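PDB 6WPX: BlEst2 from Bacillus licheniformis, which is probably a lipase or esterase that hydrolyses ester bonds, here in its propeptide form, in which the C-terminal domain has an autoinhibitory effect. Local coordinates for residues 306-311 with 383-388; 330-335 with 361-366. All coordinates share one frame; numbering follows the deposited sequence.

Interaction 1 (306-311 with 383-388)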
loop_
_atom_site.group_PDB
_atom_site.type_symbol
_atom_site.label_atom_id
_atom_site.label_comp_id
_atom_site.label_asym_id
_atom_site.label_seq_id
_atom_site.Cartn_x
_atom_site.Cartn_y
_atom_site.Cartn_z
ATOM N N ALA A 306 16.276 14.911 14.105
ATOM C CA ALA A 306 16.894 16.060 13.486
ATOM C C ALA A 306 15.999 16.576 12.366
ATOM O O ALA A 306 15.384 15.799 11.619
ATOM C CB ALA A 306 18.253 15.673 12.912
ATOM N N VAL A 307 15.932 17.898 12.257
ATOM C CA VAL A 307 15.268 18.572 11.149
ATOM C C VAL A 307 16.372 19.463 10.618
ATOM O O VAL A 307 16.838 20.353 11.332
ATOM C CB VAL A 307 13.994 19.372 11.523
ATOM C CG1 VAL A 307 13.529 20.247 10.342
ATOM C CG2 VAL A 307 12.871 18.432 11.962
ATOM N N GLU A 308 16.822 19.196 9.395
ATOM C CA GLU A 308 17.865 19.990 8.761
ATOM C C GLU A 308 17.341 21.405 8.398
ATOM O O GLU A 308 16.135 21.671 8.463
ATOM C CB GLU A 308 18.427 19.248 7.526
ATOM C CG GLU A 308 17.480 19.148 6.341
ATOM C CD GLU A 308 16.529 17.962 6.328
ATOM O OE1 GLU A 308 16.392 17.267 7.363
ATOM O OE2 GLU A 308 15.888 17.750 5.274
ATOM N N LYS A 309 18.246 22.308 8.027
ATOM C CA LYS A 309 17.881 23.657 7.581
ATOM C C LYS A 309 17.199 23.530 6.224
ATOM O O LYS A 309 17.511 22.600 5.479
ATOM C CB LYS A 309 19.143 24.551 7.443
ATOM C CG LYS A 309 19.811 24.927 8.758
ATOM C CD LYS A 309 20.992 25.865 8.553
ATOM C CE LYS A 309 21.917 25.857 9.744
ATOM N NZ LYS A 309 23.129 26.685 9.509
ATOM N N GLY A 310 16.296 24.460 5.907
ATOM C CA GLY A 310 15.629 24.506 4.610
ATOM C C GLY A 310 14.483 23.544 4.380
ATOM O O GLY A 310 14.103 23.296 3.229
ATOM N N VAL A 311 13.885 23.025 5.464
ATOM C CA VAL A 311 12.751 22.105 5.310
ATOM C C VAL A 311 11.491 22.941 5.117
ATOM O O VAL A 311 11.208 23.833 5.920
ATOM C CB VAL A 311 12.644 21.075 6.481
ATOM C CG1 VAL A 311 11.390 20.208 6.357
ATOM C CG2 VAL A 311 13.871 20.189 6.536
ATOM N N VAL A 383 8.159 10.515 10.480
ATOM C CA VAL A 383 8.273 11.910 10.068
ATOM C C VAL A 383 8.484 11.913 8.560
ATOM O O VAL A 383 9.349 11.189 8.069
ATOM C CB VAL A 383 9.411 12.683 10.798
ATOM C CG1 VAL A 383 9.471 14.148 10.341
ATOM C CG2 VAL A 383 9.233 12.621 12.306
ATOM N N THR A 384 7.724 12.726 7.825
ATOM C CA THR A 384 8.006 12.881 6.398
ATOM C C THR A 384 8.559 14.287 6.249
ATOM O O THR A 384 8.231 15.154 7.054
ATOM C CB THR A 384 6.796 12.603 5.475
ATOM O OG1 THR A 384 5.960 13.754 5.491
ATOM C CG2 THR A 384 6.022 11.333 5.859
ATOM N N PHE A 385 9.412 14.503 5.256
ATOM C CA PHE A 385 10.048 15.792 5.024
ATOM C C PHE A 385 9.832 16.260 3.614
ATOM O O PHE A 385 10.027 15.497 2.651
ATOM C CB PHE A 385 11.572 15.708 5.243
ATOM C CG PHE A 385 12.026 15.213 6.599
ATOM C CD1 PHE A 385 12.007 13.850 6.905
ATOM C CD2 PHE A 385 12.512 16.102 7.554
ATOM C CE1 PHE A 385 12.416 13.394 8.154
ATOM C CE2 PHE A 385 12.929 15.641 8.816
ATOM C CZ PHE A 385 12.889 14.289 9.095
ATOM N N ASP A 386 9.461 17.534 3.501
ATOM C CA ASP A 386 9.370 18.203 2.210
ATOM C C ASP A 386 10.655 19.077 2.243
ATOM O O ASP A 386 10.689 20.133 2.873
ATOM C CB ASP A 386 8.090 19.045 2.082
ATOM C CG ASP A 386 7.978 19.755 0.734
ATOM O OD1 ASP A 386 8.945 19.687 -0.058
ATOM O OD2 ASP A 386 6.909 20.323 0.453
ATOM N N SER A 387 11.732 18.562 1.664
ATOM C CA SER A 387 13.045 19.216 1.746
ATOM C C SER A 387 13.896 18.928 0.507
ATOM O O SER A 387 13.847 17.812 -0.023
ATOM C CB SER A 387 13.780 18.721 2.995
ATOM O OG SER A 387 15.144 19.111 3.086
ATOM N N PRO A 388 14.735 19.891 0.070
ATOM C CA PRO A 388 15.618 19.627 -1.083
ATOM C C PRO A 388 16.693 18.578 -0.777
ATOM O O PRO A 388 17.362 18.137 -1.691
ATOM C CB PRO A 388 16.260 21.000 -1.356
ATOM C CG PRO A 388 15.406 21.993 -0.616
ATOM C CD PRO A 388 14.928 21.262 0.586
HETATM O O HOH W 1 16.830 21.447 3.205
#
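E308 and S387 meet through a single side-chain bond: S387 OG donates to E308 OE2 at 2.7 Å, entering by the anti lone pair, the one turned away from OE1. Two torsions bring the carboxylate there. E308 CG sits between the backbone N and the carbonyl carbon (chi1 70°), and a bend at chi2 (-87°) turns CD toward S387 and the F385 ring. The serine hydroxyl has two further partners, since water 1 donates to S387 OG at 2.9 Å and to K309 O at 2.6 Å, while the backbone N of L389, near the start of helix 389-397, is capped by the same oxygen. Three bonds therefore fix the rotation of this hydroxyl.

Beside the carboxylate lies the F385 ring, its plane inclined by 31° to that of E308. A306 O approaches the ring edge, 3.7 Å from F385 CE2, whereas V307 CG2 comes in obliquely, 4.2 Å from the same carbon. V383 CG1 lies 3.6 Å above one ring face, displaced toward the rim. V311 straddles S387 and F385, its CG2 lying 3.8 Å from S387 CB and its CG1 at the edge of the F385 ring and 3.6 Å from D386 O.

R465 makes a salt bridge to E308 OE2 and a cation-pi contact with F385, and its charge would probably favour an ionised carboxylate. An alanine at E308 would probably leave both S387 OG and R465 without their shared acceptor and open a gap beside the phenyl ring. The contact joins the end of strand 300-307, in a four-stranded antiparallel sheet, to the end of strand 377-386, in a five-stranded one, with strand 462-473 of a third sheet packing against E308, F385 and S387.

Interaction 2 (330-335 with 361-366); sequences TDPRGK and NPAAGT
P332 lies against the backbone of A363 to T366, meeting mainly carbonyl oxygens. P332 CG is 3.6 Å from A364 O, and P332 CB is 3.7 Å from T366 O. The same T366 oxygen receives a CA-H...O contact from P332 CA at 3.3 Å, with 138° at the hydrogen. Toward the other end P332 CD touches A363 CB at 4.3 Å, the one apolar side-chain pair of the contact. G365 runs so close to P332 that a CB there would collide with P332 CB, and its backbone angles by themselves call for glycine.

The proline occupies the second position of a type I beta turn, D331 to G334, which connects strands 326-330 and 336-337 of a beta hairpin; G334 N donates to D331 O at 2.9 Å. The D331 carboxylate braces this turn from within. Its OD1 accepts K335 N at 2.8 Å, the donor lying 44° out of the carboxylate plane, and R333 N donates weakly to the same oxygen. Water 2, at the edge of the R333 guanidinium and in its plane, accepts from NH2 and donates to A364 O. Farther out, the side chains of D331, P332 and P362 touch W367, whose NE1 is hydrogen-bonded to A363 O.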
loop_
_atom_site.group_PDB
_atom_site.type_symbol
_atom_site.label_atom_id
_atom_site.label_comp_id
_atom_site.label_asym_id
_atom_site.label_seq_id
_atom_site.Cartn_x
_atom_site.Cartn_y
_atom_site.Cartn_z
ATOM N N THR A 330 7.972 18.746 20.749
ATOM C CA THR A 330 8.776 19.870 21.251
ATOM C C THR A 330 9.766 20.264 20.171
ATOM O O THR A 330 10.398 19.390 19.628
ATOM C CB THR A 330 9.482 19.498 22.558
ATOM O OG1 THR A 330 8.451 19.161 23.473
ATOM C CG2 THR A 330 10.293 20.637 23.125
ATOM N N ASP A 331 9.872 21.562 19.918
ATOM C CA ASP A 331 10.833 22.111 18.941
ATOM C C ASP A 331 12.231 22.246 19.563
ATOM O O ASP A 331 12.404 21.974 20.722
ATOM C CB ASP A 331 10.334 23.380 18.255
ATOM C CG ASP A 331 10.309 24.647 19.099
ATOM O OD1 ASP A 331 10.865 24.678 20.214
ATOM O OD2 ASP A 331 9.683 25.566 18.657
ATOM N N PRO A 332 13.235 22.638 18.766
ATOM C CA PRO A 332 14.600 22.770 19.245
ATOM C C PRO A 332 14.769 23.772 20.406
ATOM O O PRO A 332 15.677 23.627 21.151
ATOM C CB PRO A 332 15.390 23.123 17.982
ATOM C CG PRO A 332 14.495 22.682 16.858
ATOM C CD PRO A 332 13.104 22.925 17.364
ATOM N N ARG A 333 13.849 24.726 20.525
ATOM C CA ARG A 333 13.892 25.722 21.621
ATOM C C ARG A 333 13.141 25.233 22.849
ATOM O O ARG A 333 13.131 25.918 23.872
ATOM C CB ARG A 333 13.269 27.054 21.189
ATOM C CG ARG A 333 13.983 27.812 20.063
ATOM C CD ARG A 333 15.287 28.496 20.492
ATOM N NE ARG A 333 16.372 27.557 20.816
ATOM C CZ ARG A 333 17.021 26.803 19.928
ATOM N NH1 ARG A 333 18.002 26.003 20.323
ATOM N NH2 ARG A 333 16.723 26.881 18.633
ATOM N N GLY A 334 12.462 24.098 22.723
ATOM C CA GLY A 334 11.685 23.571 23.839
ATOM C C GLY A 334 10.218 23.955 23.790
ATOM O O GLY A 334 9.437 23.517 24.640
ATOM N N LYS A 335 9.820 24.728 22.774
ATOM C CA LYS A 335 8.434 25.155 22.617
ATOM C C LYS A 335 7.551 23.957 22.256
ATOM O O LYS A 335 7.818 23.277 21.256
ATOM C CB LYS A 335 8.297 26.290 21.594
ATOM C CG LYS A 335 7.091 27.186 21.855
ATOM C CD LYS A 335 6.886 28.213 20.755
ATOM C CE LYS A 335 5.848 27.765 19.760
ATOM N NZ LYS A 335 5.500 28.846 18.798
ATOM N N ASN A 361 7.542 25.131 7.444
ATOM C CA ASN A 361 8.858 25.723 7.709
ATOM C C ASN A 361 9.371 25.425 9.120
ATOM O O ASN A 361 9.561 26.351 9.924
ATOM C CB ASN A 361 8.856 27.242 7.447
ATOM C CG ASN A 361 8.363 27.625 6.084
ATOM O OD1 ASN A 361 7.292 28.196 5.948
ATOM N ND2 ASN A 361 9.065 27.204 5.047
ATOM N N PRO A 362 9.564 24.133 9.466
ATOM C CA PRO A 362 10.019 23.816 10.827
ATOM C C PRO A 362 11.422 24.332 11.105
ATOM O O PRO A 362 12.265 24.304 10.212
ATOM C CB PRO A 362 9.958 22.292 10.865
ATOM C CG PRO A 362 10.134 21.866 9.461
ATOM C CD PRO A 362 9.406 22.902 8.657
ATOM N N ALA A 363 11.660 24.810 12.341
ATOM C CA ALA A 363 12.959 25.300 12.771
ATOM C C ALA A 363 13.965 24.138 12.713
ATOM O O ALA A 363 13.616 23.002 13.039
ATOM C CB ALA A 363 12.860 25.840 14.194
ATOM N N ALA A 364 15.186 24.409 12.235
ATOM C CA ALA A 364 16.229 23.391 12.133
ATOM C C ALA A 364 16.743 23.073 13.500
ATOM O O ALA A 364 16.799 23.956 14.357
ATOM C CB ALA A 364 17.368 23.877 11.263
ATOM N N GLY A 365 17.118 21.817 13.703
ATOM C CA GLY A 365 17.644 21.366 14.980
ATOM C C GLY A 365 17.007 20.071 15.431
ATOM O O GLY A 365 16.393 19.357 14.630
ATOM N N THR A 366 17.181 19.749 16.709
ATOM C CA THR A 366 16.661 18.525 17.284
ATOM C C THR A 366 15.272 18.758 17.855
ATOM O O THR A 366 15.098 19.489 18.843
ATOM C CB THR A 366 17.604 17.983 18.384
ATOM O OG1 THR A 366 18.937 17.973 17.895
ATOM C CG2 THR A 366 17.194 16.580 18.869
HETATM O O HOH W 2 18.070 25.456 16.609
#

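Overall arrangement
From the N-terminal side, the alpha/beta region, related by sequence to the alpha/beta-hydrolase clan, comes first and both contacts follow it. Strand 300-307 leads into 306-311, which opens interaction 1. The chain then runs through strands 313-320 and 326-330 to 330-335, where interaction 2 begins; that contact closes after 25 intervening residues at 361-366. Strands 365-372 and 377-386 follow, and 383-388 completes interaction 1 across 71 residues, so the shorter loop lies wholly within the longer. Their centres are about 12 Å apart, and V307 O to G365 N, 2.8 Å, probably hydrogen-bonds them. Interaction 1 ties two sheets together; interaction 2 stays within the four-stranded sheet, setting the turn between 326-330 and 336-337 against the start of strand 365-372.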